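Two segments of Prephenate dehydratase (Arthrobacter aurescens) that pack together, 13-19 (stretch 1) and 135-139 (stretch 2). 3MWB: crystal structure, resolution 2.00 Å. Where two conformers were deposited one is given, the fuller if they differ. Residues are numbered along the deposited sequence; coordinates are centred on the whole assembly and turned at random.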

# COMPACT_ATOMS: atom_id res chain seq x y z
N GLY A 13 -33.27 1.24 -28.19
CA GLY A 13 -34.68 1.35 -28.49
C GLY A 13 -35.50 0.38 -27.67
O GLY A 13 -34.96 -0.31 -26.79
N PRO A 14 -36.81 0.31 -27.96
CA PRO A 14 -37.46 1.05 -29.04
C PRO A 14 -37.75 2.52 -28.67
O PRO A 14 -37.27 3.02 -27.66
CB PRO A 14 -38.76 0.26 -29.27
CG PRO A 14 -39.05 -0.41 -27.92
CD PRO A 14 -37.77 -0.45 -27.13
N GLN A 15 -38.51 3.22 -29.52
CA GLN A 15 -38.89 4.60 -29.21
C GLN A 15 -39.79 4.63 -27.96
O GLN A 15 -40.49 3.66 -27.65
CB GLN A 15 -39.53 5.28 -30.44
CG GLN A 15 -38.53 5.50 -31.60
CD GLN A 15 -39.06 6.36 -32.74
OE1 GLN A 15 -40.26 6.63 -32.84
NE2 GLN A 15 -38.15 6.79 -33.63
N GLY A 16 -39.73 5.73 -27.22
CA GLY A 16 -40.63 5.91 -26.06
C GLY A 16 -40.16 5.33 -24.74
O GLY A 16 -40.84 5.46 -23.70
N THR A 17 -38.99 4.70 -24.77
CA THR A 17 -38.34 4.21 -23.54
C THR A 17 -37.79 5.36 -22.71
O THR A 17 -37.73 6.51 -23.16
CB THR A 17 -37.15 3.26 -23.86
OG1 THR A 17 -36.28 3.90 -24.80
CG2 THR A 17 -37.66 1.94 -24.49
N PHE A 18 -37.38 5.04 -21.48
CA PHE A 18 -36.64 5.99 -20.66
C PHE A 18 -35.34 6.44 -21.35
O PHE A 18 -34.94 7.59 -21.24
CB PHE A 18 -36.37 5.39 -19.27
CG PHE A 18 -37.58 5.36 -18.41
CD1 PHE A 18 -38.53 4.33 -18.53
CD2 PHE A 18 -37.83 6.41 -17.52
CE1 PHE A 18 -39.69 4.33 -17.74
CE2 PHE A 18 -38.98 6.42 -16.73
CZ PHE A 18 -39.91 5.37 -16.84
N THR A 19 -34.72 5.52 -22.09
CA THR A 19 -33.52 5.88 -22.85
C THR A 19 -33.78 7.01 -23.86
O THR A 19 -33.03 7.99 -23.89
CB THR A 19 -32.89 4.65 -23.52
OG1 THR A 19 -32.80 3.58 -22.57
CG2 THR A 19 -31.49 4.97 -24.01
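Stretch 2 (135-139) SSTAA

Stretch 2 (SSTAA) lays the start of a helix against the turn of stretch 1, with Ala138 facing the turn, its CA 5.2 Å from the CA of Thr17. In stretch 1 a cis peptide bond precedes Pro14, a type II beta turn runs from Pro14 to Thr17, and a helix begins at Phe18. In stretch 2, Ser135 and Ser136 are non-helical; Ser136 is extended (phi/psi -157/166), and Thr137, Ala138 and Ala139 form the first residues of a helix that continues beyond the stretch. Both segments therefore meet near helix starts, each preceded by an N-cap residue, Ser136 in one and Thr17 in the other.

Ser136 adopts the p rotamer (chi1 66°), which turns OG back over the first helical turn, where it accepts a hydrogen bond from the backbone: Ala139 N to Ser136 OG is 3.2 Å, with a nearly straight angle of 167°. Ser136 OG also lies 3.5 Å from Pro14 CD, a van der Waals approach to the proline ring, whose pucker is C-gamma endo. Thr17 is also p (chi1 51°); its OG1 caps a backbone N just past the stretch, and its CG2 packs 3.8 Å from Ala138 CB.

Ala138 is the centre of the contact. Ala138 CB points toward stretch 1 and meets Gln15 O at 3.2 Å, Gly16 C at 3.9 Å and Pro14 CG at 4.0 Å, so that one methyl touches both the proline ring and the turn backbone. An ideal CB at Gly16 would point toward stretch 2 and lie 3.9 Å from Ala138 CB, an ordinary contact; what calls for glycine is the backbone conformation (87/-1), at which a CB would be jammed against the carbonyl O of Gln15. The Gln15 side chain, m at chi1 and t at chi2, leaves CA away from stretch 2 and stays clear of it, so Gln15 makes its contact through the backbone.

Thr137 is p (chi1 68°), and its OG1 approaches the edge of the Phe18 ring, near the ring plane, 3.9 Å from Phe18 CD1. Phe18 is m (chi1 -75°, chi2 82°): its CB points sideways, but the end of the ring comes nearer to stretch 2. No direct hydrogen bond joins the stretches. Instead, one water bridges them, its O donating to Gly16 O at 2.8 Å and to Thr137 OG1 at 2.7 Å. Together the two stretches bury 249 Å², both sides summed.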

# COMPACT_ATOMS: atom_id res chain seq x y z
N SER A 135 -40.84 -6.97 -22.66
CA SER A 135 -39.46 -6.78 -23.15
C SER A 135 -38.89 -5.40 -22.81
O SER A 135 -37.69 -5.25 -22.58
CB SER A 135 -39.37 -7.06 -24.66
OG SER A 135 -40.13 -6.09 -25.37
N SER A 136 -39.76 -4.39 -22.81
CA SER A 136 -39.43 -3.02 -22.39
C SER A 136 -40.70 -2.30 -21.95
O SER A 136 -41.81 -2.79 -22.21
CB SER A 136 -38.73 -2.24 -23.52
OG SER A 136 -39.58 -2.02 -24.64
N THR A 137 -40.57 -1.15 -21.28
CA THR A 137 -41.74 -0.37 -20.89
C THR A 137 -42.52 0.08 -22.13
O THR A 137 -43.75 -0.00 -22.16
CB THR A 137 -41.41 0.85 -19.96
OG1 THR A 137 -40.67 1.86 -20.67
CG2 THR A 137 -40.64 0.40 -18.71
N ALA A 138 -41.78 0.55 -23.14
CA ALA A 138 -42.38 1.03 -24.40
C ALA A 138 -43.19 -0.06 -25.11
O ALA A 138 -44.32 0.19 -25.50
CB ALA A 138 -41.32 1.61 -25.32
N ALA A 139 -42.61 -1.25 -25.28
CA ALA A 139 -43.32 -2.37 -25.92
C ALA A 139 -44.58 -2.75 -25.14
O ALA A 139 -45.62 -3.04 -25.74
CB ALA A 139 -42.41 -3.59 -26.09
O HOH W 1 -41.99 3.97 -21.65